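MDM10 isoform 1 (Saccharomyces cerevisiae, PDB 7BTX) helps tether the endoplasmic reticulum to mitochondria as part of the ERMES complex and takes part in late assembly steps of the TOM translocase. Local coordinates at residues C311-K316 and S414-S419; R32-F37 and N289-A294; L427-E432 and A442-V447. One frame throughout, in Å; residues are numbered along the deposited sequence.

Contact 1: C311-K316 and S414-S419; sequences CEFWQK and SVWKLS
Phe313 and Trp416 pair backbone to backbone where strand 313-316 runs antiparallel to strand 414-419, the axes approaching to 4.8 Å at 169° between their N-to-C directions. Two hydrogen bonds join this pair, Phe313 N to Trp416 O at 2.7 Å and Trp416 N to Phe313 O at 2.9 Å. Cys311 N gives a longer bond to Leu418 O (3.3 Å).

The side chains of Phe313 and Trp416 share one face of the sheet and meet obliquely, Phe313 CD2 lying 4.2 Å from Trp416 CD1; large aromatic rings suit a face that is probably turned to lipid. On the other face the branched Val415 sets CG2 squarely over the six-membered ring of Trp314, 3.4 Å from its centroid, in a CH-pi contact. The indole is also held at its edge: Trp314 NE1 donates to Glu312 OE2 at 3.0 Å, with the acceptor in the ring plane but the donor above the carboxylate plane. Glu312 puts CG in the crowded position between its backbone N and carbonyl carbon (chi1 87°) and then runs extended beside Lys417. Lys417 NZ meets Glu312 OE1 nearly along its C-O axis in a salt bridge of 3.1 Å. One carboxylate thus serves both an indole N-H and an ammonium group. An alanine here would probably leave Lys417 without its countercharge and Trp314 NE1 without its acceptor, the indole freer to turn.

Lys417 NZ is also hydrogen-bonded to Thr33 O of the N-terminal segment, its strongest polar partner. Beyond the pair, the backbone of Glu312 bonds to Thr291 on one flank, and Val415 and Lys417 bond to Glu432 and Leu430 of strand 426-434 on the other.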
ATOM      1  N   CYS D 311     -20.274  30.956 -11.770  1.00 56.80           N
ATOM      2  CA  CYS D 311     -20.628  31.474 -13.085  1.00 56.80           C
ATOM      3  C   CYS D 311     -20.683  30.357 -14.121  1.00 56.80           C
ATOM      4  O   CYS D 311     -19.926  30.369 -15.091  1.00 56.80           O
ATOM      5  CB  CYS D 311     -19.644  32.566 -13.500  1.00 56.80           C
ATOM      6  SG  CYS D 311     -20.119  33.534 -14.960  1.00 56.80           S
ATOM      7  N   GLU D 312     -21.502  29.322 -13.890  1.00 57.83           N
ATOM      8  CA  GLU D 312     -21.457  28.173 -14.793  1.00 57.83           C
ATOM      9  C   GLU D 312     -21.950  28.506 -16.198  1.00 57.83           C
ATOM     10  O   GLU D 312     -22.785  29.393 -16.391  1.00 57.83           O
ATOM     11  CB  GLU D 312     -22.243  26.959 -14.282  1.00 57.83           C
ATOM     12  CG  GLU D 312     -23.720  26.902 -14.623  1.00 57.83           C
ATOM     13  CD  GLU D 312     -24.367  25.616 -14.156  1.00 57.83           C
ATOM     14  OE1 GLU D 312     -23.667  24.776 -13.559  1.00 57.83           O
ATOM     15  OE2 GLU D 312     -25.580  25.440 -14.391  1.00 57.83           O
ATOM     16  N   PHE D 313     -21.346  27.862 -17.184  1.00 59.38           N
ATOM     17  CA  PHE D 313     -21.691  28.058 -18.576  1.00 59.38           C
ATOM     18  C   PHE D 313     -21.970  26.706 -19.217  1.00 59.38           C
ATOM     19  O   PHE D 313     -21.323  25.707 -18.900  1.00 59.38           O
ATOM     20  CB  PHE D 313     -20.547  28.780 -19.287  1.00 59.38           C
ATOM     21  CG  PHE D 313     -20.799  29.069 -20.734  1.00 59.38           C
ATOM     22  CD1 PHE D 313     -21.950  29.719 -21.141  1.00 59.38           C
ATOM     23  CD2 PHE D 313     -19.863  28.712 -21.691  1.00 59.38           C
ATOM     24  CE1 PHE D 313     -22.173  29.990 -22.481  1.00 59.38           C
ATOM     25  CE2 PHE D 313     -20.078  28.980 -23.030  1.00 59.38           C
ATOM     26  CZ  PHE D 313     -21.235  29.619 -23.424  1.00 59.38           C
ATOM     27  N   TRP D 314     -22.953  26.672 -20.110  1.00 61.06           N
ATOM     28  CA  TRP D 314     -23.303  25.442 -20.795  1.00 61.06           C
ATOM     29  C   TRP D 314     -22.963  25.573 -22.275  1.00 61.06           C
ATOM     30  O   TRP D 314     -22.639  26.670 -22.753  1.00 61.06           O
ATOM     31  CB  TRP D 314     -24.782  25.125 -20.565  1.00 61.06           C
ATOM     32  CG  TRP D 314     -25.061  24.460 -19.267  1.00 61.06           C
ATOM     33  CD1 TRP D 314     -25.128  25.055 -18.046  1.00 61.06           C
ATOM     34  CD2 TRP D 314     -25.330  23.070 -19.051  1.00 61.06           C
ATOM     35  NE1 TRP D 314     -25.409  24.123 -17.079  1.00 61.06           N
ATOM     36  CE2 TRP D 314     -25.542  22.896 -17.671  1.00 61.06           C
ATOM     37  CE3 TRP D 314     -25.413  21.956 -19.890  1.00 61.06           C
ATOM     38  CZ2 TRP D 314     -25.827  21.655 -17.110  1.00 61.06           C
ATOM     39  CZ3 TRP D 314     -25.697  20.723 -19.330  1.00 61.06           C
ATOM     40  CH2 TRP D 314     -25.899  20.584 -17.955  1.00 61.06           C
ATOM     41  N   GLN D 315     -23.050  24.455 -22.996  1.00 64.65           N
ATOM     42  CA  GLN D 315     -22.916  24.400 -24.445  1.00 64.65           C
ATOM     43  C   GLN D 315     -23.458  23.053 -24.903  1.00 64.65           C
ATOM     44  O   GLN D 315     -23.569  22.123 -24.100  1.00 64.65           O
ATOM     45  CB  GLN D 315     -21.456  24.596 -24.881  1.00 64.65           C
ATOM     46  CG  GLN D 315     -21.228  24.973 -26.354  1.00 64.65           C
ATOM     47  CD  GLN D 315     -21.550  26.428 -26.681  1.00 64.65           C
ATOM     48  OE1 GLN D 315     -22.691  26.876 -26.565  1.00 64.65           O
ATOM     49  NE2 GLN D 315     -20.532  27.170 -27.105  1.00 64.65           N
ATOM     50  N   LYS D 316     -23.820  22.937 -26.174  1.00 71.64           N
ATOM     51  CA  LYS D 316     -24.342  21.698 -26.726  1.00 71.64           C
ATOM     52  C   LYS D 316     -23.884  21.629 -28.180  1.00 71.64           C
ATOM     53  O   LYS D 316     -23.471  22.635 -28.763  1.00 71.64           O
ATOM     54  CB  LYS D 316     -25.864  21.648 -26.538  1.00 71.64           C
ATOM     55  CG  LYS D 316     -26.460  20.263 -26.567  1.00 71.64           C
ATOM     56  CD  LYS D 316     -27.890  20.285 -26.083  1.00 71.64           C
ATOM     57  CE  LYS D 316     -28.521  18.917 -26.225  1.00 71.64           C
ATOM     58  NZ  LYS D 316     -28.671  18.566 -27.663  1.00 71.64           N
ATOM     59  N   SER D 414     -21.008  20.329 -22.997  1.00 54.30           N
ATOM     60  CA  SER D 414     -19.907  20.920 -22.254  1.00 54.30           C
ATOM     61  C   SER D 414     -20.448  21.811 -21.149  1.00 54.30           C
ATOM     62  O   SER D 414     -21.397  22.566 -21.361  1.00 54.30           O
ATOM     63  CB  SER D 414     -19.016  21.746 -23.176  1.00 54.30           C
ATOM     64  OG  SER D 414     -18.477  20.943 -24.204  1.00 54.30           O
ATOM     65  N   VAL D 415     -19.856  21.713 -19.962  1.00 49.52           N
ATOM     66  CA  VAL D 415     -20.221  22.548 -18.824  1.00 49.52           C
ATOM     67  C   VAL D 415     -18.941  23.110 -18.231  1.00 49.52           C
ATOM     68  O   VAL D 415     -18.091  22.348 -17.764  1.00 49.52           O
ATOM     69  CB  VAL D 415     -20.992  21.770 -17.745  1.00 49.52           C
ATOM     70  CG1 VAL D 415     -21.273  22.661 -16.570  1.00 49.52           C
ATOM     71  CG2 VAL D 415     -22.282  21.216 -18.282  1.00 49.52           C
ATOM     72  N   TRP D 416     -18.811  24.430 -18.226  1.00 47.90           N
ATOM     73  CA  TRP D 416     -17.706  25.110 -17.569  1.00 47.90           C
ATOM     74  C   TRP D 416     -18.208  25.727 -16.276  1.00 47.90           C
ATOM     75  O   TRP D 416     -19.280  26.319 -16.248  1.00 47.90           O
ATOM     76  CB  TRP D 416     -17.126  26.204 -18.460  1.00 47.90           C
ATOM     77  CG  TRP D 416     -16.620  25.715 -19.756  1.00 47.90           C
ATOM     78  CD1 TRP D 416     -17.349  25.451 -20.875  1.00 47.90           C
ATOM     79  CD2 TRP D 416     -15.262  25.428 -20.081  1.00 47.90           C
ATOM     80  NE1 TRP D 416     -16.527  25.009 -21.880  1.00 47.90           N
ATOM     81  CE2 TRP D 416     -15.239  24.988 -21.417  1.00 47.90           C
ATOM     82  CE3 TRP D 416     -14.062  25.496 -19.370  1.00 47.90           C
ATOM     83  CZ2 TRP D 416     -14.064  24.621 -22.059  1.00 47.90           C
ATOM     84  CZ3 TRP D 416     -12.897  25.130 -20.007  1.00 47.90           C
ATOM     85  CH2 TRP D 416     -12.904  24.698 -21.339  1.00 47.90           C
ATOM     86  N   LYS D 417     -17.438  25.585 -15.200  1.00 46.59           N
ATOM     87  CA  LYS D 417     -17.937  25.990 -13.883  1.00 46.59           C
ATOM     88  C   LYS D 417     -16.816  26.696 -13.120  1.00 46.59           C
ATOM     89  O   LYS D 417     -15.842  26.067 -12.711  1.00 46.59           O
ATOM     90  CB  LYS D 417     -18.458  24.795 -13.100  1.00 46.59           C
ATOM     91  CG  LYS D 417     -19.799  24.262 -13.546  1.00 46.59           C
ATOM     92  CD  LYS D 417     -20.052  22.883 -12.983  1.00 46.59           C
ATOM     93  CE  LYS D 417     -20.486  22.957 -11.537  1.00 46.59           C
ATOM     94  NZ  LYS D 417     -21.887  23.435 -11.407  1.00 46.59           N
ATOM     95  N   LEU D 418     -16.981  27.997 -12.908  1.00 47.53           N
ATOM     96  CA  LEU D 418     -16.071  28.744 -12.056  1.00 47.53           C
ATOM     97  C   LEU D 418     -16.702  28.983 -10.686  1.00 47.53           C
ATOM     98  O   LEU D 418     -17.922  29.014 -10.544  1.00 47.53           O
ATOM     99  CB  LEU D 418     -15.701  30.081 -12.692  1.00 47.53           C
ATOM    100  CG  LEU D 418     -14.651  30.156 -13.801  1.00 47.53           C
ATOM    101  CD1 LEU D 418     -15.189  29.704 -15.153  1.00 47.53           C
ATOM    102  CD2 LEU D 418     -14.105  31.564 -13.889  1.00 47.53           C
ATOM    103  N   SER D 419     -15.858  29.150  -9.667  1.00 47.47           N
ATOM    104  CA  SER D 419     -16.348  29.554  -8.352  1.00 47.47           C
ATOM    105  C   SER D 419     -15.276  30.248  -7.524  1.00 47.47           C
ATOM    106  O   SER D 419     -14.418  29.592  -6.931  1.00 47.47           O
ATOM    107  CB  SER D 419     -16.884  28.365  -7.556  1.00 47.47           C
ATOM    108  OG  SER D 419     -15.839  27.528  -7.115  1.00 47.47           O
TER

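Contact 2: R32-F37 and N289-A294; sequences RTLLDF and NSTFCA
Leu34 reaches Thr291 and Cys293 as an extended chain, its chi2 of 174° setting CD1 anti to CA. Leu34 CD1 thereby lands 3.6 Å from Cys293 CB and 3.8 Å from Thr291 CG2, and the side chains of Leu34 and Thr291 cross at about a right angle. Cys293 carries SG anti to its backbone N (chi1 179°), where the sulfur meets the neighbouring leucine, Cys293 SG lying 3.9 Å from Leu35 CD2.

The contact lays residues 34-35 of the N-terminal segment against residues 291-293, at the start of a wall strand of a mitochondrial outer-membrane beta-barrel, probably on its inner side. No hydrogen bond crosses it; the adhesion is apolar. Leu34, Leu35 and Cys293 are all buried, which suits two leucines and a small residue whose CB meets Leu34 while its sulfur meets Leu35. Leu35 CD2 also rests 3.8 Å from Cys293 O, and Leu34 CB comes within 3.8 Å of Cys293 CB. Around this patch Glu312 touches both Leu34 and Thr291 with its side chain, and the backbone of Cys293 bonds to Gly310.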
ATOM      1  N   ARG D  32     -25.565  25.626  -4.019  1.00 59.73           N
ATOM      2  CA  ARG D  32     -24.650  24.519  -3.791  1.00 59.73           C
ATOM      3  C   ARG D  32     -24.172  23.884  -5.083  1.00 59.73           C
ATOM      4  O   ARG D  32     -23.101  23.269  -5.101  1.00 59.73           O
ATOM      5  CB  ARG D  32     -25.309  23.448  -2.919  1.00 59.73           C
ATOM      6  CG  ARG D  32     -25.726  23.943  -1.555  1.00 59.73           C
ATOM      7  CD  ARG D  32     -26.063  22.791  -0.627  1.00 59.73           C
ATOM      8  NE  ARG D  32     -26.867  21.763  -1.283  1.00 59.73           N
ATOM      9  CZ  ARG D  32     -28.162  21.565  -1.055  1.00 59.73           C
ATOM     10  NH1 ARG D  32     -28.808  22.333  -0.192  1.00 59.73           N
ATOM     11  NH2 ARG D  32     -28.814  20.609  -1.699  1.00 59.73           N
ATOM     12  N   THR D  33     -24.942  24.021  -6.155  1.00 58.72           N
ATOM     13  CA  THR D  33     -24.550  23.561  -7.474  1.00 58.72           C
ATOM     14  C   THR D  33     -23.571  24.533  -8.115  1.00 58.72           C
ATOM     15  O   THR D  33     -22.627  24.117  -8.796  1.00 58.72           O
ATOM     16  CB  THR D  33     -25.807  23.386  -8.334  1.00 58.72           C
ATOM     17  OG1 THR D  33     -26.637  22.376  -7.750  1.00 58.72           O
ATOM     18  CG2 THR D  33     -25.476  22.972  -9.757  1.00 58.72           C
ATOM     19  N   LEU D  34     -23.739  25.827  -7.852  1.00 56.62           N
ATOM     20  CA  LEU D  34     -22.910  26.838  -8.486  1.00 56.62           C
ATOM     21  C   LEU D  34     -21.665  27.186  -7.689  1.00 56.62           C
ATOM     22  O   LEU D  34     -20.726  27.746  -8.262  1.00 56.62           O
ATOM     23  CB  LEU D  34     -23.734  28.100  -8.741  1.00 56.62           C
ATOM     24  CG  LEU D  34     -24.741  27.891  -9.864  1.00 56.62           C
ATOM     25  CD1 LEU D  34     -25.682  29.042 -10.067  1.00 56.62           C
ATOM     26  CD2 LEU D  34     -23.955  27.705 -11.095  1.00 56.62           C
ATOM     27  N   LEU D  35     -21.614  26.859  -6.402  1.00 54.61           N
ATOM     28  CA  LEU D  35     -20.504  27.293  -5.568  1.00 54.61           C
ATOM     29  C   LEU D  35     -19.683  26.137  -5.031  1.00 54.61           C
ATOM     30  O   LEU D  35     -18.451  26.174  -5.094  1.00 54.61           O
ATOM     31  CB  LEU D  35     -21.019  28.114  -4.385  1.00 54.61           C
ATOM     32  CG  LEU D  35     -21.962  29.280  -4.643  1.00 54.61           C
ATOM     33  CD1 LEU D  35     -22.261  29.931  -3.336  1.00 54.61           C
ATOM     34  CD2 LEU D  35     -21.421  30.266  -5.610  1.00 54.61           C
ATOM     35  N   ASP D  36     -20.334  25.109  -4.492  1.00 54.95           N
ATOM     36  CA  ASP D  36     -19.673  24.099  -3.677  1.00 54.95           C
ATOM     37  C   ASP D  36     -19.423  22.799  -4.428  1.00 54.95           C
ATOM     38  O   ASP D  36     -19.490  21.723  -3.828  1.00 54.95           O
ATOM     39  CB  ASP D  36     -20.496  23.827  -2.422  1.00 54.95           C
ATOM     40  CG  ASP D  36     -20.754  25.077  -1.614  1.00 54.95           C
ATOM     41  OD1 ASP D  36     -19.897  25.983  -1.633  1.00 54.95           O
ATOM     42  OD2 ASP D  36     -21.815  25.158  -0.964  1.00 54.95           O
ATOM     43  N   PHE D  37     -19.126  22.867  -5.724  1.00 50.66           N
ATOM     44  CA  PHE D  37     -18.844  21.648  -6.466  1.00 50.66           C
ATOM     45  C   PHE D  37     -17.451  21.130  -6.113  1.00 50.66           C
ATOM     46  O   PHE D  37     -16.671  21.773  -5.405  1.00 50.66           O
ATOM     47  CB  PHE D  37     -19.012  21.876  -7.968  1.00 50.66           C
ATOM     48  CG  PHE D  37     -18.165  22.979  -8.535  1.00 50.66           C
ATOM     49  CD1 PHE D  37     -18.664  24.262  -8.642  1.00 50.66           C
ATOM     50  CD2 PHE D  37     -16.894  22.723  -9.019  1.00 50.66           C
ATOM     51  CE1 PHE D  37     -17.900  25.270  -9.181  1.00 50.66           C
ATOM     52  CE2 PHE D  37     -16.129  23.731  -9.555  1.00 50.66           C
ATOM     53  CZ  PHE D  37     -16.633  25.002  -9.638  1.00 50.66           C
ATOM     54  N   ASN D 289     -28.041  30.029 -21.565  1.00 68.42           N
ATOM     55  CA  ASN D 289     -27.333  28.880 -21.014  1.00 68.42           C
ATOM     56  C   ASN D 289     -26.476  29.227 -19.807  1.00 68.42           C
ATOM     57  O   ASN D 289     -26.322  28.397 -18.910  1.00 68.42           O
ATOM     58  CB  ASN D 289     -26.465  28.230 -22.100  1.00 68.42           C
ATOM     59  CG  ASN D 289     -25.724  29.245 -22.935  1.00 68.42           C
ATOM     60  OD1 ASN D 289     -25.746  30.439 -22.645  1.00 68.42           O
ATOM     61  ND2 ASN D 289     -25.068  28.778 -23.988  1.00 68.42           N
ATOM     62  N   SER D 290     -25.920  30.435 -19.760  1.00 65.80           N
ATOM     63  CA  SER D 290     -25.100  30.848 -18.630  1.00 65.80           C
ATOM     64  C   SER D 290     -25.963  31.124 -17.407  1.00 65.80           C
ATOM     65  O   SER D 290     -27.136  31.480 -17.524  1.00 65.80           O
ATOM     66  CB  SER D 290     -24.300  32.095 -18.997  1.00 65.80           C
ATOM     67  OG  SER D 290     -23.551  32.559 -17.892  1.00 65.80           O
ATOM     68  N   THR D 291     -25.379  30.944 -16.224  1.00 62.22           N
ATOM     69  CA  THR D 291     -26.030  31.141 -14.939  1.00 62.22           C
ATOM     70  C   THR D 291     -25.051  31.924 -14.050  1.00 62.22           C
ATOM     71  O   THR D 291     -23.893  32.130 -14.450  1.00 62.22           O
ATOM     72  CB  THR D 291     -26.445  29.771 -14.394  1.00 62.22           C
ATOM     73  OG1 THR D 291     -27.022  29.001 -15.451  1.00 62.22           O
ATOM     74  CG2 THR D 291     -27.532  29.878 -13.329  1.00 62.22           C
ATOM     75  N   PHE D 292     -25.501  32.372 -12.876  1.00 58.41           N
ATOM     76  CA  PHE D 292     -24.670  33.177 -11.987  1.00 58.41           C
ATOM     77  C   PHE D 292     -25.156  33.063 -10.545  1.00 58.41           C
ATOM     78  O   PHE D 292     -26.352  32.875 -10.313  1.00 58.41           O
ATOM     79  CB  PHE D 292     -24.672  34.631 -12.452  1.00 58.41           C
ATOM     80  CG  PHE D 292     -23.908  35.556 -11.557  1.00 58.41           C
ATOM     81  CD1 PHE D 292     -22.533  35.466 -11.465  1.00 58.41           C
ATOM     82  CD2 PHE D 292     -24.566  36.512 -10.803  1.00 58.41           C
ATOM     83  CE1 PHE D 292     -21.827  36.315 -10.640  1.00 58.41           C
ATOM     84  CE2 PHE D 292     -23.866  37.365  -9.975  1.00 58.41           C
ATOM     85  CZ  PHE D 292     -22.497  37.266  -9.896  1.00 58.41           C
ATOM     86  N   CYS D 293     -24.250  33.164  -9.569  1.00 55.27           N
ATOM     87  CA  CYS D 293     -24.624  33.056  -8.155  1.00 55.27           C
ATOM     88  C   CYS D 293     -23.602  33.831  -7.327  1.00 55.27           C
ATOM     89  O   CYS D 293     -22.416  33.507  -7.330  1.00 55.27           O
ATOM     90  CB  CYS D 293     -24.696  31.608  -7.704  1.00 55.27           C
ATOM     91  SG  CYS D 293     -25.108  31.379  -5.967  1.00 55.27           S
ATOM     92  N   ALA D 294     -24.079  34.837  -6.597  1.00 50.98           N
ATOM     93  CA  ALA D 294     -23.207  35.658  -5.761  1.00 50.98           C
ATOM     94  C   ALA D 294     -23.661  35.588  -4.303  1.00 50.98           C
ATOM     95  O   ALA D 294     -24.484  36.370  -3.830  1.00 50.98           O
ATOM     96  CB  ALA D 294     -23.191  37.092  -6.266  1.00 50.98           C
TER

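Contact 3: L427-E432 and A442-V447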
ATOM      1  N   LEU D 427      -9.920  29.930  -6.598  1.00 49.18           N
ATOM      2  CA  LEU D 427     -10.634  30.003  -7.868  1.00 49.18           C
ATOM      3  C   LEU D 427     -10.702  28.580  -8.408  1.00 49.18           C
ATOM      4  O   LEU D 427      -9.718  28.072  -8.948  1.00 49.18           O
ATOM      5  CB  LEU D 427      -9.943  30.946  -8.842  1.00 49.18           C
ATOM      6  CG  LEU D 427     -10.435  30.973 -10.290  1.00 49.18           C
ATOM      7  CD1 LEU D 427     -11.885  31.369 -10.359  1.00 49.18           C
ATOM      8  CD2 LEU D 427      -9.598  31.913 -11.125  1.00 49.18           C
ATOM      9  N   LYS D 428     -11.847  27.935  -8.230  1.00 46.51           N
ATOM     10  CA  LYS D 428     -12.042  26.599  -8.763  1.00 46.51           C
ATOM     11  C   LYS D 428     -12.570  26.681 -10.182  1.00 46.51           C
ATOM     12  O   LYS D 428     -13.487  27.446 -10.472  1.00 46.51           O
ATOM     13  CB  LYS D 428     -13.014  25.810  -7.891  1.00 46.51           C
ATOM     14  CG  LYS D 428     -12.512  25.549  -6.496  1.00 46.51           C
ATOM     15  CD  LYS D 428     -13.637  25.579  -5.492  1.00 46.51           C
ATOM     16  CE  LYS D 428     -14.610  24.446  -5.719  1.00 46.51           C
ATOM     17  NZ  LYS D 428     -15.704  24.463  -4.717  1.00 46.51           N
ATOM     18  N   LEU D 429     -11.978  25.898 -11.071  1.00 44.68           N
ATOM     19  CA  LEU D 429     -12.474  25.743 -12.426  1.00 44.68           C
ATOM     20  C   LEU D 429     -12.793  24.278 -12.656  1.00 44.68           C
ATOM     21  O   LEU D 429     -12.147  23.399 -12.087  1.00 44.68           O
ATOM     22  CB  LEU D 429     -11.460  26.217 -13.466  1.00 44.68           C
ATOM     23  CG  LEU D 429     -11.009  27.673 -13.431  1.00 44.68           C
ATOM     24  CD1 LEU D 429      -9.672  27.808 -12.734  1.00 44.68           C
ATOM     25  CD2 LEU D 429     -10.929  28.212 -14.840  1.00 44.68           C
ATOM     26  N   LEU D 430     -13.789  24.014 -13.491  1.00 42.00           N
ATOM     27  CA  LEU D 430     -14.197  22.643 -13.746  1.00 42.00           C
ATOM     28  C   LEU D 430     -14.851  22.562 -15.109  1.00 42.00           C
ATOM     29  O   LEU D 430     -15.781  23.316 -15.394  1.00 42.00           O
ATOM     30  CB  LEU D 430     -15.167  22.141 -12.675  1.00 42.00           C
ATOM     31  CG  LEU D 430     -15.589  20.674 -12.761  1.00 42.00           C
ATOM     32  CD1 LEU D 430     -14.492  19.764 -12.269  1.00 42.00           C
ATOM     33  CD2 LEU D 430     -16.852  20.440 -11.978  1.00 42.00           C
ATOM     34  N   TRP D 431     -14.368  21.655 -15.943  1.00 44.04           N
ATOM     35  CA  TRP D 431     -15.011  21.332 -17.202  1.00 44.04           C
ATOM     36  C   TRP D 431     -15.587  19.928 -17.108  1.00 44.04           C
ATOM     37  O   TRP D 431     -14.995  19.052 -16.480  1.00 44.04           O
ATOM     38  CB  TRP D 431     -14.030  21.429 -18.368  1.00 44.04           C
ATOM     39  CG  TRP D 431     -14.628  21.039 -19.665  1.00 44.04           C
ATOM     40  CD1 TRP D 431     -15.518  21.750 -20.394  1.00 44.04           C
ATOM     41  CD2 TRP D 431     -14.391  19.829 -20.385  1.00 44.04           C
ATOM     42  NE1 TRP D 431     -15.855  21.067 -21.533  1.00 44.04           N
ATOM     43  CE2 TRP D 431     -15.173  19.880 -21.549  1.00 44.04           C
ATOM     44  CE3 TRP D 431     -13.593  18.707 -20.159  1.00 44.04           C
ATOM     45  CZ2 TRP D 431     -15.181  18.855 -22.483  1.00 44.04           C
ATOM     46  CZ3 TRP D 431     -13.604  17.694 -21.084  1.00 44.04           C
ATOM     47  CH2 TRP D 431     -14.391  17.772 -22.232  1.00 44.04           C
ATOM     48  N   GLU D 432     -16.760  19.724 -17.701  1.00 46.19           N
ATOM     49  CA  GLU D 432     -17.377  18.408 -17.772  1.00 46.19           C
ATOM     50  C   GLU D 432     -17.917  18.189 -19.170  1.00 46.19           C
ATOM     51  O   GLU D 432     -18.689  19.008 -19.671  1.00 46.19           O
ATOM     52  CB  GLU D 432     -18.509  18.256 -16.758  1.00 46.19           C
ATOM     53  CG  GLU D 432     -18.045  18.055 -15.339  1.00 46.19           C
ATOM     54  CD  GLU D 432     -18.939  17.108 -14.576  1.00 46.19           C
ATOM     55  OE1 GLU D 432     -19.901  16.591 -15.177  1.00 46.19           O
ATOM     56  OE2 GLU D 432     -18.677  16.874 -13.379  1.00 46.19           O
ATOM     57  N   ALA D 442     -12.477  17.399 -16.254  1.00 40.50           N
ATOM     58  CA  ALA D 442     -11.216  18.031 -15.896  1.00 40.50           C
ATOM     59  C   ALA D 442     -11.481  19.247 -15.021  1.00 40.50           C
ATOM     60  O   ALA D 442     -12.420  20.004 -15.270  1.00 40.50           O
ATOM     61  CB  ALA D 442     -10.442  18.449 -17.142  1.00 40.50           C
ATOM     62  N   GLY D 443     -10.652  19.436 -14.002  1.00 41.86           N
ATOM     63  CA  GLY D 443     -10.855  20.552 -13.106  1.00 41.86           C
ATOM     64  C   GLY D 443      -9.660  20.911 -12.253  1.00 41.86           C
ATOM     65  O   GLY D 443      -8.941  20.029 -11.787  1.00 41.86           O
ATOM     66  N   THR D 444      -9.443  22.202 -12.027  1.00 46.29           N
ATOM     67  CA  THR D 444      -8.319  22.683 -11.240  1.00 46.29           C
ATOM     68  C   THR D 444      -8.791  23.695 -10.210  1.00 46.29           C
ATOM     69  O   THR D 444      -9.921  24.181 -10.248  1.00 46.29           O
ATOM     70  CB  THR D 444      -7.240  23.318 -12.123  1.00 46.29           C
ATOM     71  OG1 THR D 444      -6.118  23.680 -11.312  1.00 46.29           O
ATOM     72  CG2 THR D 444      -7.772  24.551 -12.807  1.00 46.29           C
ATOM     73  N   GLU D 445      -7.896  24.006  -9.280  1.00 51.33           N
ATOM     74  CA  GLU D 445      -8.119  25.024  -8.269  1.00 51.33           C
ATOM     75  C   GLU D 445      -6.870  25.886  -8.182  1.00 51.33           C
ATOM     76  O   GLU D 445      -5.754  25.380  -8.305  1.00 51.33           O
ATOM     77  CB  GLU D 445      -8.431  24.397  -6.910  1.00 51.33           C
ATOM     78  CG  GLU D 445      -8.854  25.390  -5.853  1.00 51.33           C
ATOM     79  CD  GLU D 445      -9.123  24.744  -4.516  1.00 51.33           C
ATOM     80  OE1 GLU D 445      -8.790  23.556  -4.352  1.00 51.33           O
ATOM     81  OE2 GLU D 445      -9.671  25.422  -3.624  1.00 51.33           O
ATOM     82  N   LEU D 446      -7.047  27.187  -8.009  1.00 53.17           N
ATOM     83  CA  LEU D 446      -5.925  28.095  -7.861  1.00 53.17           C
ATOM     84  C   LEU D 446      -6.012  28.771  -6.503  1.00 53.17           C
ATOM     85  O   LEU D 446      -7.076  28.831  -5.892  1.00 53.17           O
ATOM     86  CB  LEU D 446      -5.906  29.137  -8.981  1.00 53.17           C
ATOM     87  CG  LEU D 446      -6.121  28.594 -10.394  1.00 53.17           C
ATOM     88  CD1 LEU D 446      -6.130  29.714 -11.403  1.00 53.17           C
ATOM     89  CD2 LEU D 446      -5.054  27.595 -10.748  1.00 53.17           C
ATOM     90  N   VAL D 447      -4.874  29.249  -6.009  1.00 59.33           N
ATOM     91  CA  VAL D 447      -4.808  30.014  -4.770  1.00 59.33           C
ATOM     92  C   VAL D 447      -4.004  31.273  -5.053  1.00 59.33           C
ATOM     93  O   VAL D 447      -2.850  31.190  -5.481  1.00 59.33           O
ATOM     94  CB  VAL D 447      -4.177  29.209  -3.618  1.00 59.33           C
ATOM     95  CG1 VAL D 447      -3.929  30.104  -2.430  1.00 59.33           C
ATOM     96  CG2 VAL D 447      -5.074  28.060  -3.214  1.00 59.33           C
TER
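Leu430 and Gly443 face each other near the middle of a beta hairpin, strands 426-434 and 439-447, in the wall of the barrel; the backbone of Gly443 bonds onward to Gly486. They are a non-hydrogen-bonded pair, both buried, and here the backbones come closest, CA to CA 4.0 Å. Glycine suits the place, since a CB here would probably crowd Leu430 CD1 as modelled; that methyl, Leu430 CD1, lies 3.8 Å from Gly443 CA.

Around this tight, buried pair the residues on both faces are partly exposed. On the face of Leu430, Lys428 and Glu445 lie side by side, Lys428 CG and Glu445 CG 3.7 Å apart. Their charges do not meet: the lysine chain bends away, Lys428 NZ standing 6.2 Å from Glu445 OE2 and bonding instead to the carbonyls of Phe37 and Leu35. On the opposite face, probably turned to the membrane, Leu427 CD2 and Leu446 CD1 are 4.1 Å apart, and the latter methyl also touches Leu429 CD1. Thr444 CG2, held between the backbone N and the carbonyl carbon, meets Leu429 CD1 at 3.8 Å, so that a polar residue presents a carbon to its apolar neighbour. Farther along the hairpin, Trp431 N donates to Ala442 O at 2.6 Å.

The N-terminal segment of contact 2 is tied to the barrel wall by two lysines, one from each of the other contacts. Lys417 NZ of contact 1 reaches Thr33 O at 2.8 Å, and Lys428 NZ of contact 3 reaches Phe37 O at 2.9 Å, its ammonium also making a cation-pi contact with the Phe37 ring. That ring packs on the wall as well, Phe37 CE2 lying 3.6 Å from Leu430 CB. Contacts 1 and 3, centres about 11 Å apart, share a sheet through the adjacent strands 413-420 and 426-434, and the rings of Trp416 and Trp431 meet with their planes at about 50°. The centres of contacts 1 and 2 are about 9 Å apart.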